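Side-chain contacts in putative efflux transporter (Bacteroides eggerthii, PDB 4L8J), which probably serves as the periplasmic adaptor, or membrane-fusion, component of an efflux pump of the HlyD secretion-protein family: residues Y177-K182 and E203-I208; V188-Y193 and A224-T229; V274-D279 and N283-T288. All blocks are in the same frame, centred on the assembly; numbering follows the deposited sequence.

Contact 1: residues Y177-K182 and E203-I208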
loop_
_atom_site.group_PDB
_atom_site.type_symbol
_atom_site.label_atom_id
_atom_site.label_comp_id
_atom_site.label_asym_id
_atom_site.label_seq_id
_atom_site.Cartn_x
_atom_site.Cartn_y
_atom_site.Cartn_z
ATOM N N TYR A 177 3.873 -20.616 -8.384
ATOM C CA TYR A 177 3.494 -20.235 -7.006
ATOM C C TYR A 177 2.000 -20.481 -6.750
ATOM O O TYR A 177 1.619 -20.833 -5.633
ATOM C CB TYR A 177 3.876 -18.777 -6.704
ATOM C CG TYR A 177 3.030 -17.725 -7.387
ATOM C CD1 TYR A 177 3.241 -17.390 -8.721
ATOM C CD2 TYR A 177 2.078 -17.002 -6.679
ATOM C CE1 TYR A 177 2.474 -16.412 -9.355
ATOM C CE2 TYR A 177 1.320 -16.006 -7.296
ATOM C CZ TYR A 177 1.511 -15.725 -8.640
ATOM O OH TYR A 177 0.769 -14.745 -9.269
ATOM N N LEU A 178 1.161 -20.355 -7.799
ATOM C CA LEU A 178 -0.268 -20.604 -7.651
ATOM C C LEU A 178 -0.527 -22.092 -7.502
ATOM O O LEU A 178 -1.393 -22.450 -6.719
ATOM C CB LEU A 178 -1.113 -19.985 -8.790
ATOM C CG LEU A 178 -1.005 -18.446 -8.905
ATOM C CD1 LEU A 178 -1.612 -17.935 -10.204
ATOM C CD2 LEU A 178 -1.595 -17.743 -7.694
ATOM N N LEU A 179 0.236 -22.958 -8.208
ATOM C CA LEU A 179 0.094 -24.409 -8.073
ATOM C C LEU A 179 0.613 -24.904 -6.720
ATOM O O LEU A 179 0.098 -25.882 -6.195
ATOM C CB LEU A 179 0.828 -25.159 -9.186
ATOM C CG LEU A 179 0.184 -25.119 -10.576
ATOM C CD1 LEU A 179 1.183 -25.572 -11.634
ATOM C CD2 LEU A 179 -1.064 -26.005 -10.637
ATOM N N ARG A 180 1.639 -24.241 -6.173
ATOM C CA ARG A 180 2.227 -24.602 -4.891
ATOM C C ARG A 180 1.395 -24.079 -3.690
ATOM O O ARG A 180 1.569 -24.590 -2.589
ATOM C CB ARG A 180 3.659 -24.056 -4.787
ATOM C CG ARG A 180 4.675 -24.835 -5.604
ATOM C CD ARG A 180 5.996 -24.100 -5.650
ATOM N NE ARG A 180 7.081 -24.971 -6.114
ATOM C CZ ARG A 180 8.340 -24.579 -6.310
ATOM N NH1 ARG A 180 8.689 -23.302 -6.115
ATOM N NH2 ARG A 180 9.256 -25.451 -6.719
ATOM N N ALA A 181 0.532 -23.053 -3.876
ATOM C CA ALA A 181 -0.256 -22.505 -2.770
ATOM C C ALA A 181 -1.052 -23.600 -2.079
ATOM O O ALA A 181 -1.621 -24.482 -2.733
ATOM C CB ALA A 181 -1.191 -21.405 -3.249
ATOM N N LYS A 182 -1.043 -23.567 -0.728
ATOM C CA LYS A 182 -1.752 -24.539 0.098
ATOM C C LYS A 182 -3.231 -24.496 -0.208
ATOM O O LYS A 182 -3.832 -23.413 -0.352
ATOM C CB LYS A 182 -1.516 -24.259 1.601
ATOM N N GLU A 203 -3.704 -34.674 -9.682
ATOM C CA GLU A 203 -3.121 -35.991 -9.752
ATOM C C GLU A 203 -1.610 -35.830 -9.659
ATOM O O GLU A 203 -0.960 -36.519 -8.877
ATOM C CB GLU A 203 -3.528 -36.778 -11.003
ATOM C CG GLU A 203 -2.883 -38.165 -10.965
ATOM C CD GLU A 203 -3.183 -39.143 -12.082
ATOM O OE1 GLU A 203 -2.980 -38.786 -13.264
ATOM O OE2 GLU A 203 -3.541 -40.301 -11.764
ATOM N N GLU A 204 -1.054 -34.896 -10.456
ATOM C CA GLU A 204 0.381 -34.628 -10.515
ATOM C C GLU A 204 0.686 -33.476 -11.472
ATOM O O GLU A 204 -0.148 -33.127 -12.290
ATOM C CB GLU A 204 1.155 -35.872 -10.993
ATOM C CG GLU A 204 0.772 -36.265 -12.415
ATOM C CD GLU A 204 1.202 -37.639 -12.869
ATOM O OE1 GLU A 204 1.126 -38.590 -12.058
ATOM O OE2 GLU A 204 1.562 -37.772 -14.060
ATOM N N TYR A 205 1.881 -32.909 -11.370
ATOM C CA TYR A 205 2.356 -31.914 -12.330
ATOM C C TYR A 205 3.853 -32.059 -12.453
ATOM O O TYR A 205 4.510 -32.398 -11.461
ATOM C CB TYR A 205 1.913 -30.464 -12.037
ATOM C CG TYR A 205 2.393 -29.819 -10.751
ATOM C CD1 TYR A 205 3.635 -29.189 -10.683
ATOM C CD2 TYR A 205 1.541 -29.696 -9.653
ATOM C CE1 TYR A 205 4.057 -28.534 -9.519
ATOM C CE2 TYR A 205 1.933 -29.011 -8.500
ATOM C CZ TYR A 205 3.200 -28.449 -8.429
ATOM O OH TYR A 205 3.578 -27.796 -7.283
ATOM N N LEU A 206 4.386 -31.857 -13.673
ATOM C CA LEU A 206 5.822 -31.951 -13.910
ATOM C C LEU A 206 6.464 -30.600 -13.572
ATOM O O LEU A 206 6.206 -29.606 -14.263
ATOM C CB LEU A 206 6.116 -32.379 -15.361
ATOM C CG LEU A 206 7.591 -32.654 -15.710
ATOM C CD1 LEU A 206 8.171 -33.851 -14.896
ATOM C CD2 LEU A 206 7.766 -32.890 -17.201
ATOM N N ASP A 207 7.288 -30.566 -12.507
ATOM C CA ASP A 207 7.932 -29.327 -12.077
ATOM C C ASP A 207 9.445 -29.311 -12.337
ATOM O O ASP A 207 10.238 -29.753 -11.507
ATOM C CB ASP A 207 7.621 -29.043 -10.585
ATOM C CG ASP A 207 8.261 -27.836 -9.898
ATOM O OD1 ASP A 207 8.991 -27.066 -10.580
ATOM O OD2 ASP A 207 8.044 -27.667 -8.674
ATOM N N ILE A 208 9.817 -28.752 -13.486
ATOM C CA ILE A 208 11.170 -28.394 -13.947
ATOM C C ILE A 208 11.029 -26.974 -14.528
ATOM O O ILE A 208 11.113 -26.793 -15.750
ATOM C CB ILE A 208 11.864 -29.376 -14.953
ATOM C CG1 ILE A 208 11.462 -30.862 -14.777
ATOM C CG2 ILE A 208 13.387 -29.175 -14.920
ATOM C CD1 ILE A 208 11.448 -31.700 -16.105
HETATM O O HOH W 1 5.974 -27.599 -6.977
#
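Leu179, on the short helix 176-180, and Tyr205, on strand 198-205, have the closest CA atoms of the two segments, 8.9 Å apart, so the contact is made by side chains rather than by backbone. Leu179 reaches over one face of the phenol ring with its CD1, while its CB lies 4.1 Å from Tyr205 CE2. The next residue, Arg180, passes the hydroxyl of the same tyrosine, its CG 3.6 Å from Tyr205 OH. The chain is extended from there to NE (chi2 170°, chi3 165°), which carries the guanidinium beyond the phenol to Asp207. The salt bridge is a single, bent bond: Arg180 NH2 stands 3.2 Å from Asp207 OD2, which accepts through its syn lone pair, and the acceptor is tilted 31° out of the guanidinium plane. A water at the guanidinium edge, in its plane, also joins the two residues, accepting from Arg180 NE and donating to Asp207 OD2. Ile215 of the adjacent strand touches both Leu179 and Tyr205, and Leu178 turns to Ile21 and Leu243. The arrangement is that of the membrane-fusion protein beta-barrel domain, in which a short helix covers one end of a six-stranded antiparallel barrel.

Contact 2: residues V188-Y193 and A224-T229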
loop_
_atom_site.group_PDB
_atom_site.type_symbol
_atom_site.label_atom_id
_atom_site.label_comp_id
_atom_site.label_asym_id
_atom_site.label_seq_id
_atom_site.Cartn_x
_atom_site.Cartn_y
_atom_site.Cartn_z
ATOM N N VAL A 188 -13.640 -27.714 -12.942
ATOM C CA VAL A 188 -13.750 -27.962 -14.382
ATOM C C VAL A 188 -15.136 -27.681 -14.919
ATOM O O VAL A 188 -16.138 -28.154 -14.389
ATOM C CB VAL A 188 -13.337 -29.421 -14.724
ATOM C CG1 VAL A 188 -13.525 -29.736 -16.224
ATOM C CG2 VAL A 188 -11.908 -29.684 -14.295
ATOM N N GLU A 189 -15.156 -26.993 -16.039
ATOM C CA GLU A 189 -16.359 -26.758 -16.811
ATOM C C GLU A 189 -16.095 -27.276 -18.237
ATOM O O GLU A 189 -15.204 -26.755 -18.902
ATOM C CB GLU A 189 -16.749 -25.267 -16.780
ATOM C CG GLU A 189 -18.142 -25.036 -17.367
ATOM C CD GLU A 189 -18.545 -23.587 -17.568
ATOM O OE1 GLU A 189 -17.661 -22.700 -17.557
ATOM O OE2 GLU A 189 -19.755 -23.342 -17.754
ATOM N N PHE A 190 -16.800 -28.357 -18.664
ATOM C CA PHE A 190 -16.617 -28.922 -20.011
ATOM C C PHE A 190 -17.325 -28.052 -21.045
ATOM O O PHE A 190 -18.457 -27.597 -20.799
ATOM C CB PHE A 190 -17.116 -30.375 -20.098
ATOM C CG PHE A 190 -16.374 -31.324 -19.189
ATOM C CD1 PHE A 190 -15.166 -31.886 -19.581
ATOM C CD2 PHE A 190 -16.876 -31.645 -17.932
ATOM C CE1 PHE A 190 -14.482 -32.759 -18.738
ATOM C CE2 PHE A 190 -16.177 -32.503 -17.083
ATOM C CZ PHE A 190 -14.992 -33.062 -17.495
ATOM N N ASP A 191 -16.647 -27.793 -22.176
ATOM C CA ASP A 191 -17.186 -27.008 -23.292
ATOM C C ASP A 191 -18.485 -27.638 -23.850
ATOM O O ASP A 191 -19.370 -26.902 -24.262
ATOM C CB ASP A 191 -16.137 -26.885 -24.421
ATOM C CG ASP A 191 -14.896 -26.078 -24.040
ATOM O OD1 ASP A 191 -14.938 -25.370 -23.006
ATOM O OD2 ASP A 191 -13.913 -26.102 -24.808
ATOM N N THR A 192 -18.596 -28.985 -23.825
ATOM C CA THR A 192 -19.775 -29.741 -24.301
ATOM C C THR A 192 -20.950 -29.659 -23.273
ATOM O O THR A 192 -22.090 -29.941 -23.642
ATOM C CB THR A 192 -19.391 -31.217 -24.598
ATOM O OG1 THR A 192 -18.100 -31.275 -25.209
ATOM C CG2 THR A 192 -20.382 -31.912 -25.531
ATOM N N TYR A 193 -20.670 -29.261 -22.001
ATOM C CA TYR A 193 -21.671 -29.172 -20.939
ATOM C C TYR A 193 -21.497 -27.900 -20.124
ATOM O O TYR A 193 -21.336 -27.943 -18.894
ATOM C CB TYR A 193 -21.577 -30.402 -20.021
ATOM C CG TYR A 193 -21.859 -31.706 -20.720
ATOM C CD1 TYR A 193 -23.164 -32.105 -20.997
ATOM C CD2 TYR A 193 -20.825 -32.569 -21.073
ATOM C CE1 TYR A 193 -23.431 -33.328 -21.613
ATOM C CE2 TYR A 193 -21.080 -33.786 -21.699
ATOM C CZ TYR A 193 -22.383 -34.154 -21.982
ATOM O OH TYR A 193 -22.627 -35.353 -22.611
ATOM N N ALA A 224 -19.259 -35.961 -6.797
ATOM C CA ALA A 224 -20.401 -36.886 -6.759
ATOM C C ALA A 224 -21.403 -36.607 -7.902
ATOM O O ALA A 224 -21.957 -37.560 -8.461
ATOM C CB ALA A 224 -21.108 -36.785 -5.412
ATOM N N ALA A 225 -21.589 -35.307 -8.275
ATOM C CA ALA A 225 -22.507 -34.891 -9.344
ATOM C C ALA A 225 -22.031 -35.326 -10.741
ATOM O O ALA A 225 -22.833 -35.292 -11.683
ATOM C CB ALA A 225 -22.708 -33.387 -9.315
ATOM N N PHE A 226 -20.753 -35.747 -10.881
ATOM C CA PHE A 226 -20.234 -36.174 -12.176
ATOM C C PHE A 226 -20.706 -37.580 -12.507
ATOM O O PHE A 226 -20.022 -38.569 -12.224
ATOM C CB PHE A 226 -18.695 -36.073 -12.268
ATOM C CG PHE A 226 -18.203 -36.239 -13.690
ATOM C CD1 PHE A 226 -18.514 -35.298 -14.666
ATOM C CD2 PHE A 226 -17.442 -37.340 -14.054
ATOM C CE1 PHE A 226 -18.076 -35.458 -15.981
ATOM C CE2 PHE A 226 -16.991 -37.494 -15.366
ATOM C CZ PHE A 226 -17.321 -36.555 -16.325
ATOM N N ASP A 227 -21.912 -37.643 -13.088
ATOM C CA ASP A 227 -22.590 -38.859 -13.540
ATOM C C ASP A 227 -22.297 -39.003 -15.029
ATOM O O ASP A 227 -22.731 -38.165 -15.826
ATOM C CB ASP A 227 -24.096 -38.721 -13.251
ATOM C CG ASP A 227 -24.930 -39.985 -13.324
ATOM O OD1 ASP A 227 -24.495 -40.954 -13.998
ATOM O OD2 ASP A 227 -26.040 -39.994 -12.747
ATOM N N ARG A 228 -21.509 -40.023 -15.400
ATOM C CA ARG A 228 -21.081 -40.230 -16.789
ATOM C C ARG A 228 -22.218 -40.735 -17.702
ATOM O O ARG A 228 -22.075 -40.688 -18.929
ATOM C CB ARG A 228 -19.866 -41.158 -16.853
ATOM C CG ARG A 228 -18.631 -40.524 -16.217
ATOM C CD ARG A 228 -17.400 -41.401 -16.309
ATOM N NE ARG A 228 -16.793 -41.330 -17.636
ATOM C CZ ARG A 228 -15.502 -41.520 -17.875
ATOM N NH1 ARG A 228 -14.663 -41.764 -16.875
ATOM N NH2 ARG A 228 -15.030 -41.430 -19.113
ATOM N N THR A 229 -23.358 -41.154 -17.114
ATOM C CA THR A 229 -24.554 -41.538 -17.871
ATOM C C THR A 229 -25.238 -40.247 -18.367
ATOM O O THR A 229 -25.874 -40.270 -19.419
ATOM C CB THR A 229 -25.511 -42.416 -17.039
ATOM O OG1 THR A 229 -26.234 -41.603 -16.117
ATOM C CG2 THR A 229 -24.797 -43.553 -16.306
#
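Phe190 and Phe226 illustrate how two aromatic rings can be nearly parallel and yet hardly stacked. Their planes differ by only 27°, but the rings have slid past one another until the centroids are 5.8 Å apart, and they meet at a corner: Phe190 CE2 is 3.7 Å from Phe226 CE1, and Phe190 CZ is 4.2 Å from the same atom. The side chains as a whole cross at about a right angle, because they arrive from different directions, one from strand 185-190 and the other from a loop. Phe226 sits at the centre of an inverse gamma turn, and with CG opposite its backbone N (chi1 -168°) the ring swings toward Phe190 although its CB does not point there. One face of the Phe190 ring is taken by its own strand, where Val188 CG1 lies 3.8 Å above the plane of Phe190 and over its centre. Ile221 touches both phenylalanines; Phe198 meets the Phe226 ring edge-to-face, and Ile167 and Cys239 pack on Phe190. Within the loop, Thr229 OG1 donates to Asp227 OD1 over 2.8 Å, from above the carboxylate plane, and links the two ends of Asp227-Thr229, just after Phe226. The contact belongs to the six-stranded antiparallel barrel of the membrane-fusion protein fold, where Phe226, from the loop joining strands 215-221 and 238-246, packs against Phe190 beside Ile221.

Contact 3: residues V274-D279 and N283-T288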
loop_
_atom_site.group_PDB
_atom_site.type_symbol
_atom_site.label_atom_id
_atom_site.label_comp_id
_atom_site.label_asym_id
_atom_site.label_seq_id
_atom_site.Cartn_x
_atom_site.Cartn_y
_atom_site.Cartn_z
ATOM N N VAL A 274 -23.838 -0.368 -1.743
ATOM C CA VAL A 274 -23.768 -0.980 -3.068
ATOM C C VAL A 274 -25.178 -1.478 -3.436
ATOM O O VAL A 274 -26.020 -1.673 -2.548
ATOM C CB VAL A 274 -22.737 -2.152 -3.209
ATOM C CG1 VAL A 274 -21.299 -1.686 -2.996
ATOM C CG2 VAL A 274 -23.107 -3.332 -2.307
ATOM N N TRP A 275 -25.380 -1.785 -4.717
ATOM C CA TRP A 275 -26.586 -2.470 -5.190
ATOM C C TRP A 275 -26.206 -3.915 -5.393
ATOM O O TRP A 275 -25.328 -4.190 -6.211
ATOM C CB TRP A 275 -27.125 -1.879 -6.511
ATOM C CG TRP A 275 -27.736 -0.514 -6.437
ATOM C CD1 TRP A 275 -27.293 0.618 -7.063
ATOM C CD2 TRP A 275 -28.947 -0.153 -5.756
ATOM N NE1 TRP A 275 -28.151 1.664 -6.812
ATOM C CE2 TRP A 275 -29.168 1.222 -6.000
ATOM C CE3 TRP A 275 -29.889 -0.872 -4.991
ATOM C CZ2 TRP A 275 -30.287 1.904 -5.487
ATOM C CZ3 TRP A 275 -30.992 -0.200 -4.487
ATOM C CH2 TRP A 275 -31.163 1.181 -4.705
ATOM N N ILE A 276 -26.817 -4.825 -4.640
ATOM C CA ILE A 276 -26.646 -6.263 -4.794
ATOM C C ILE A 276 -27.654 -6.744 -5.857
ATOM O O ILE A 276 -28.837 -6.422 -5.765
ATOM C CB ILE A 276 -26.822 -7.016 -3.426
ATOM C CG1 ILE A 276 -25.603 -6.796 -2.491
ATOM C CG2 ILE A 276 -27.081 -8.575 -3.623
ATOM C CD1 ILE A 276 -24.333 -7.506 -2.940
ATOM N N VAL A 277 -27.185 -7.524 -6.830
ATOM C CA VAL A 277 -28.014 -8.102 -7.880
ATOM C C VAL A 277 -28.345 -9.545 -7.503
ATOM O O VAL A 277 -27.454 -10.386 -7.445
ATOM C CB VAL A 277 -27.330 -8.035 -9.261
ATOM C CG1 VAL A 277 -28.224 -8.641 -10.349
ATOM C CG2 VAL A 277 -26.950 -6.604 -9.603
ATOM N N LYS A 278 -29.622 -9.807 -7.234
ATOM C CA LYS A 278 -30.172 -11.127 -6.936
ATOM C C LYS A 278 -31.441 -11.297 -7.766
ATOM O O LYS A 278 -32.330 -10.439 -7.697
ATOM C CB LYS A 278 -30.460 -11.314 -5.429
ATOM C CG LYS A 278 -30.655 -12.784 -5.035
ATOM C CD LYS A 278 -29.304 -13.469 -4.756
ATOM C CE LYS A 278 -29.220 -14.910 -5.208
ATOM N NZ LYS A 278 -27.830 -15.431 -5.094
ATOM N N ASP A 279 -31.477 -12.364 -8.582
ATOM C CA ASP A 279 -32.559 -12.761 -9.491
ATOM C C ASP A 279 -32.974 -11.569 -10.389
ATOM O O ASP A 279 -34.143 -11.165 -10.408
ATOM C CB ASP A 279 -33.766 -13.332 -8.702
ATOM C CG ASP A 279 -33.431 -14.528 -7.820
ATOM O OD1 ASP A 279 -32.783 -15.487 -8.329
ATOM O OD2 ASP A 279 -33.843 -14.524 -6.629
ATOM N N ASN A 283 -31.105 -4.636 -4.743
ATOM C CA ASN A 283 -31.407 -4.335 -3.340
ATOM C C ASN A 283 -30.197 -3.670 -2.725
ATOM O O ASN A 283 -29.068 -4.159 -2.879
ATOM C CB ASN A 283 -31.800 -5.586 -2.553
ATOM C CG ASN A 283 -33.107 -6.184 -3.023
ATOM O OD1 ASN A 283 -33.133 -7.113 -3.833
ATOM N ND2 ASN A 283 -34.216 -5.626 -2.566
ATOM N N ARG A 284 -30.435 -2.552 -2.032
ATOM C CA ARG A 284 -29.362 -1.782 -1.416
ATOM C C ARG A 284 -28.729 -2.549 -0.241
ATOM O O ARG A 284 -29.423 -3.195 0.541
ATOM C CB ARG A 284 -29.849 -0.407 -0.972
ATOM C CG ARG A 284 -28.719 0.626 -0.902
ATOM C CD ARG A 284 -29.209 1.977 -0.418
ATOM N NE ARG A 284 -29.864 1.884 0.894
ATOM C CZ ARG A 284 -30.111 2.927 1.680
ATOM N NH1 ARG A 284 -29.736 4.146 1.311
ATOM N NH2 ARG A 284 -30.710 2.755 2.851
ATOM N N ARG A 285 -27.397 -2.481 -0.164
ATOM C CA ARG A 285 -26.612 -3.153 0.847
ATOM C C ARG A 285 -25.577 -2.196 1.430
ATOM O O ARG A 285 -24.738 -1.660 0.695
ATOM C CB ARG A 285 -25.952 -4.400 0.225
ATOM C CG ARG A 285 -24.976 -5.136 1.136
ATOM C CD ARG A 285 -25.645 -6.101 2.110
ATOM N NE ARG A 285 -26.292 -7.221 1.420
ATOM C CZ ARG A 285 -25.662 -8.263 0.890
ATOM N NH1 ARG A 285 -24.338 -8.369 0.983
ATOM N NH2 ARG A 285 -26.349 -9.217 0.273
ATOM N N GLU A 286 -25.632 -1.987 2.759
ATOM C CA GLU A 286 -24.655 -1.144 3.426
ATOM C C GLU A 286 -23.338 -1.911 3.566
ATOM O O GLU A 286 -23.324 -3.103 3.907
ATOM C CB GLU A 286 -25.149 -0.655 4.795
ATOM C CG GLU A 286 -24.167 0.341 5.378
ATOM C CD GLU A 286 -24.447 0.875 6.765
ATOM O OE1 GLU A 286 -25.454 0.462 7.380
ATOM O OE2 GLU A 286 -23.647 1.713 7.236
ATOM N N VAL A 287 -22.248 -1.224 3.245
ATOM C CA VAL A 287 -20.892 -1.774 3.284
ATOM C C VAL A 287 -19.995 -0.833 4.125
ATOM O O VAL A 287 -20.322 0.347 4.301
ATOM C CB VAL A 287 -20.308 -1.991 1.848
ATOM C CG1 VAL A 287 -21.147 -2.986 1.036
ATOM C CG2 VAL A 287 -20.138 -0.668 1.079
ATOM N N THR A 288 -18.875 -1.377 4.630
ATOM C CA THR A 288 -17.848 -0.632 5.336
ATOM C C THR A 288 -16.629 -0.686 4.453
ATOM O O THR A 288 -16.128 -1.766 4.147
ATOM C CB THR A 288 -17.584 -1.154 6.769
ATOM O OG1 THR A 288 -18.801 -1.161 7.491
ATOM C CG2 THR A 288 -16.554 -0.285 7.537
HETATM O O HOH W 2 -30.665 -8.048 -4.555
HETATM O O HOH W 3 -34.122 -9.607 -5.313
#
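Val274 and Arg285 form a hydrogen-bonded antiparallel pair with two reciprocal N-H to O bonds, both 2.9 Å between Val274 N and Arg285 O and between Arg285 N and Val274 O. Ile276 and Asn283 form the next such pair, and a water bridges Asn283 OD1 to Lys278 O. Several polar ends reach further: Arg285 makes a salt bridge with Glu308 of the second subunit, Asn283 ND2 bonds Glu320 of that subunit, and Arg284 bonds Asp266 of its own chain. Between the two pairs, Trp275 leans over its partner strand, CZ3 lying 3.4 Å from Arg284 N and 3.7 Å from Arg284 CB, with Arg284 CG over one indole face, toward its rim; Trp275 NE1 is held by Val315 O of the second subunit. On the other sheet face, Arg285 doubles back (chi2 83°, chi3 66°), laying its guanidinium flat over Ile276, whose CG1 is 3.7 Å above the plane and centred. Val274 CG2 meets Val287 CG1 at 3.9 Å. This is a two-stranded beta hairpin, in which the axes of 274-278 and 283-288 run at 129°, and the sheet runs on across the dimer interface, where Thr288 pairs with an antiparallel strand of the second subunit.

Contacts 1 and 2 belong to one closed barrel and lie on its neighbouring strands 198-205 and 185-190 respectively. Their centres lie 24 Å apart and their nearest atoms about 11 Å. Each sits at the C-terminal part of its strand, and since the two strands run antiparallel they lie toward opposite ends: the first at the helix-covered end, the second where a loop meets the apolar interior. In sequence their segments alternate. Contact 3 comes later in the chain and stands apart, with centres 37 Å from contact 1 and 33 Å from contact 2. Of the three, it alone touches the second subunit, so the barrel contacts and the subunit interface lie in separate regions of this elongated chain.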